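ATP-dependent zinc metalloprotease FtsH (Thermotoga maritima, PDB 4M8A) degrades cytoplasmic and membrane proteins as a processive, ATP-dependent, zinc-containing membrane protease, of which this structure holds the periplasmic domain. Local coordinates at the interface of chains A and B. Coordinates in Å, arbitrary orientation; residue numbers count along the deposited sequence, not the author numbering. Chains: chain A/B, ATP-dependent zinc metalloprotease FtsH.

Contact 1: the interface of chains A and B. Residues chain A 31-33, 47, 49; chain B 71-72.
The guanidinium of B:Arg72, the last residue of its chain, reaches over to A:Asp47 and A:Asp31 at an interface between two copies of the FtsH periplasmic domain (FtsH extracellular family). It takes A:Asp47 side-on, one nitrogen to each carboxylate oxygen. NE bonds to OD2 of A:Asp47 at 2.9 Å, which is also the salt bridge. NH2 points almost straight at OD1 of A:Asp47, 2.9 Å away. This is not the flat pairing of a textbook bidentate bridge: the two planes stand 59° apart, and both nitrogens come in from above the carboxylate plane. At its far end the same group turns to backbone. NH1 and NH2 fork onto the carbonyl oxygen of A:Asp31, with NH1 to O at 2.8 Å. That oxygen lies in the guanidinium plane, and the two bonds to it are more bent than the one to OD1. NH2 thus serves both acceptors. With bonds along two edges, the group has little freedom to spin. One face carries CG2 of A:Val33, which sits toward the rim, 3.7 Å from CZ of B:Arg72; CG of A:Pro49 lies nearer the NH2 end.

Further back, the arginine chain bends at CG-CD (chi3 68°), which swings NE round toward A:Asp47. On the other side A:Asp47 has CG anti to its backbone N (chi1 -173°), which turns the carboxylate toward chain B from the last residue of strand 43-47. A water bridges OD1 of A:Asp47 to the carbonyl O of B:Glu71, giving OD1 a second partner. The carboxylate of A:Asp31 makes no direct bond to the arginine; its OD1 accepts from the backbone N of A:Val33 at 3.1 Å, tying the loop that presents the carbonyl. If charged, as is likely, it may still add to the attraction for NH1 of B:Arg72, which lies near but not in contact.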
loop_
_atom_site.group_PDB
_atom_site.type_symbol
_atom_site.label_atom_id
_atom_site.label_comp_id
_atom_site.label_asym_id
_atom_site.label_seq_id
_atom_site.Cartn_x
_atom_site.Cartn_y
_atom_site.Cartn_z
ATOM N N ASP A 31 2.456 -27.709 -6.850
ATOM C CA ASP A 31 1.423 -27.429 -7.852
ATOM C C ASP A 31 0.754 -26.071 -7.669
ATOM O O ASP A 31 -0.177 -25.729 -8.400
ATOM C CB ASP A 31 0.403 -28.583 -7.949
ATOM C CG ASP A 31 -0.564 -28.644 -6.776
ATOM O OD1 ASP A 31 -0.443 -27.839 -5.823
ATOM O OD2 ASP A 31 -1.456 -29.531 -6.814
ATOM N N GLY A 32 1.216 -25.305 -6.681
ATOM C CA GLY A 32 0.711 -23.956 -6.489
ATOM C C GLY A 32 -0.597 -23.836 -5.734
ATOM O O GLY A 32 -1.174 -22.759 -5.682
ATOM N N VAL A 33 -1.044 -24.929 -5.128
ATOM C CA VAL A 33 -2.163 -24.874 -4.210
ATOM C C VAL A 33 -1.629 -24.852 -2.795
ATOM O O VAL A 33 -0.875 -25.745 -2.398
ATOM C CB VAL A 33 -3.126 -26.068 -4.409
ATOM C CG1 VAL A 33 -4.279 -25.967 -3.412
ATOM C CG2 VAL A 33 -3.655 -26.087 -5.829
ATOM N N ASP A 47 -5.578 -21.433 -4.414
ATOM C CA ASP A 47 -4.935 -21.633 -5.708
ATOM C C ASP A 47 -4.102 -20.380 -6.015
ATOM O O ASP A 47 -4.657 -19.321 -6.347
ATOM C CB ASP A 47 -6.012 -21.876 -6.781
ATOM C CG ASP A 47 -5.429 -22.264 -8.127
ATOM O OD1 ASP A 47 -4.271 -21.890 -8.410
ATOM O OD2 ASP A 47 -6.128 -22.973 -8.889
ATOM N N PRO A 49 -0.356 -20.096 -7.731
ATOM C CA PRO A 49 0.962 -20.537 -8.215
ATOM C C PRO A 49 2.072 -19.504 -8.035
ATOM O O PRO A 49 3.245 -19.880 -7.925
ATOM C CB PRO A 49 0.719 -20.813 -9.706
ATOM C CG PRO A 49 -0.751 -21.080 -9.814
ATOM C CD PRO A 49 -1.415 -20.240 -8.751
ATOM N N GLU B 71 -7.116 -19.911 -10.729
ATOM C CA GLU B 71 -8.040 -20.856 -11.350
ATOM C C GLU B 71 -7.241 -21.851 -12.170
ATOM O O GLU B 71 -6.197 -21.500 -12.718
ATOM C CB GLU B 71 -9.056 -20.121 -12.251
ATOM C CG GLU B 71 -10.102 -21.009 -12.959
ATOM C CD GLU B 71 -9.610 -21.644 -14.269
ATOM O OE1 GLU B 71 -8.562 -21.224 -14.811
ATOM O OE2 GLU B 71 -10.271 -22.585 -14.762
ATOM N N ARG B 72 -7.732 -23.084 -12.264
ATOM C CA ARG B 72 -7.137 -24.080 -13.144
ATOM C C ARG B 72 -8.199 -25.082 -13.556
ATOM O O ARG B 72 -9.305 -25.055 -13.004
ATOM C CB ARG B 72 -6.000 -24.824 -12.445
ATOM C CG ARG B 72 -6.469 -25.663 -11.262
ATOM C CD ARG B 72 -5.293 -26.252 -10.516
ATOM N NE ARG B 72 -4.539 -25.201 -9.842
ATOM C CZ ARG B 72 -3.284 -25.322 -9.428
ATOM N NH1 ARG B 72 -2.619 -26.464 -9.615
ATOM N NH2 ARG B 72 -2.706 -24.300 -8.805
ATOM O OXT ARG B 72 -7.951 -25.937 -14.413
HETATM O O HOH W 1 -3.867 -21.679 -11.099
#

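Contact 2: the interface of chains A and B. Residues chain A 6, 8-10, 47; chain B 67-70.
The edge of strand 67-71 of chain B runs past the start of helix 9-17 of chain A, the loop leading into that helix, and the end of strand 43-47. A firm direct bond runs from the backbone N of B:Val68 to the hydroxyl OG1 of A:Thr10, at 2.8 Å. That hydroxyl lies anti to its own carbonyl carbon (chi1 -62°), from where it reaches the strand and also touches CG2 of B:Val68. The carbonyl O of B:Val68 faces the helix start and takes a weak bond from the N of A:Tyr9. Alongside, CB of A:Ser8 rests on the extended side chain of B:Lys67, 3.8 Å from CE.

Farther along, the N of B:Gly70 makes a weak bond to the carbonyl O of A:Asp47, backed by a water held between them: 2.9 Å from N of B:Gly70 and 2.7 Å from O of A:Asp47. The A:Asp47 side chain lies against the glycine, its CG 3.9 Å from CA of B:Gly70. An alanine at A:Asp47 would take away the carboxylate, and would probably leave the guanidinium of B:Arg72 without its mate and part of the B:Gly70 flank uncovered. Water also links OG of B:Ser69 to A:Lys6, whose side chain is poorly ordered. The site joins the last strand of one domain to the first helix of its neighbour.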
loop_
_atom_site.group_PDB
_atom_site.type_symbol
_atom_site.label_atom_id
_atom_site.label_comp_id
_atom_site.label_asym_id
_atom_site.label_seq_id
_atom_site.Cartn_x
_atom_site.Cartn_y
_atom_site.Cartn_z
ATOM N N LYS A 6 -12.434 -23.705 -0.526
ATOM C CA LYS A 6 -11.726 -22.733 -1.371
ATOM C C LYS A 6 -11.557 -21.391 -0.655
ATOM O O LYS A 6 -12.503 -20.863 -0.067
ATOM C CB LYS A 6 -12.505 -22.547 -2.683
ATOM C CG LYS A 6 -11.946 -21.549 -3.684
ATOM C CD LYS A 6 -12.723 -21.669 -5.006
ATOM C CE LYS A 6 -12.936 -20.333 -5.692
ATOM N NZ LYS A 6 -11.680 -19.740 -6.237
ATOM N N SER A 8 -9.709 -17.448 -1.257
ATOM C CA SER A 8 -9.001 -16.560 -2.170
ATOM C C SER A 8 -7.619 -16.216 -1.631
ATOM O O SER A 8 -7.382 -16.247 -0.410
ATOM C CB SER A 8 -9.803 -15.277 -2.427
ATOM O OG SER A 8 -9.782 -14.479 -1.253
ATOM N N TYR A 9 -6.718 -15.858 -2.540
ATOM C CA TYR A 9 -5.396 -15.390 -2.143
ATOM C C TYR A 9 -5.544 -14.116 -1.290
ATOM O O TYR A 9 -4.835 -13.946 -0.291
ATOM C CB TYR A 9 -4.488 -15.170 -3.368
ATOM C CG TYR A 9 -3.096 -14.761 -2.969
ATOM C CD1 TYR A 9 -2.245 -15.670 -2.355
ATOM C CD2 TYR A 9 -2.642 -13.450 -3.157
ATOM C CE1 TYR A 9 -0.986 -15.304 -1.950
ATOM C CE2 TYR A 9 -1.361 -13.074 -2.748
ATOM C CZ TYR A 9 -0.540 -14.018 -2.148
ATOM O OH TYR A 9 0.729 -13.707 -1.710
ATOM N N THR A 10 -6.463 -13.225 -1.670
ATOM C CA THR A 10 -6.684 -12.009 -0.881
ATOM C C THR A 10 -7.084 -12.320 0.566
ATOM O O THR A 10 -6.538 -11.756 1.519
ATOM C CB THR A 10 -7.776 -11.148 -1.520
ATOM O OG1 THR A 10 -7.326 -10.770 -2.820
ATOM C CG2 THR A 10 -8.059 -9.893 -0.656
ATOM N N ASP A 47 -5.578 -21.433 -4.414
ATOM C CA ASP A 47 -4.935 -21.633 -5.708
ATOM C C ASP A 47 -4.102 -20.380 -6.015
ATOM O O ASP A 47 -4.657 -19.321 -6.347
ATOM C CB ASP A 47 -6.012 -21.876 -6.781
ATOM C CG ASP A 47 -5.429 -22.264 -8.127
ATOM O OD1 ASP A 47 -4.271 -21.890 -8.410
ATOM O OD2 ASP A 47 -6.128 -22.973 -8.889
ATOM N N LYS B 67 -10.465 -8.943 -4.608
ATOM C CA LYS B 67 -10.385 -10.383 -4.422
ATOM C C LYS B 67 -9.551 -10.981 -5.539
ATOM O O LYS B 67 -9.894 -10.849 -6.716
ATOM C CB LYS B 67 -11.788 -10.993 -4.429
ATOM C CG LYS B 67 -11.811 -12.493 -4.170
ATOM C CD LYS B 67 -13.258 -12.987 -4.044
ATOM C CE LYS B 67 -13.295 -14.485 -3.767
ATOM N NZ LYS B 67 -14.706 -14.992 -3.755
ATOM N N VAL B 68 -8.461 -11.649 -5.181
ATOM C CA VAL B 68 -7.595 -12.295 -6.165
ATOM C C VAL B 68 -7.684 -13.798 -5.961
ATOM O O VAL B 68 -7.463 -14.290 -4.848
ATOM C CB VAL B 68 -6.133 -11.846 -6.001
ATOM C CG1 VAL B 68 -5.230 -12.612 -6.965
ATOM C CG2 VAL B 68 -6.026 -10.336 -6.197
ATOM N N SER B 69 -8.003 -14.520 -7.031
ATOM C CA SER B 69 -8.279 -15.963 -6.986
ATOM C C SER B 69 -7.564 -16.627 -8.142
ATOM O O SER B 69 -7.732 -16.198 -9.279
ATOM C CB SER B 69 -9.780 -16.224 -7.193
ATOM O OG SER B 69 -10.571 -15.513 -6.232
ATOM N N GLY B 70 -6.797 -17.679 -7.874
ATOM C CA GLY B 70 -6.267 -18.502 -8.945
ATOM C C GLY B 70 -7.304 -19.468 -9.492
ATOM O O GLY B 70 -8.264 -19.815 -8.802
HETATM O O HOH W 2 -6.390 -17.840 -4.967
HETATM O O HOH W 3 -11.072 -17.812 -4.713
HETATM O O HOH W 4 -11.427 -19.706 -9.368
#

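Contact 1 and contact 2 lie about 10 Å apart between their C-alpha centres and form one continuous strip. A:Asp47 belongs to both, giving its carboxylate to contact 1 and its backbone carbonyl to contact 2. On chain B, strand 67-71 runs through contact 2 and delivers the C-terminal residue to contact 1, so polar backbone docking passes into a charged anchor at the tail. In these two patches the chains use different surfaces, and the whole interface is not an exact two-fold. Such head-to-tail contacts could repeat around a ring, which would suit the six-chain deposited assembly and the hexamers formed by the cytosolic part.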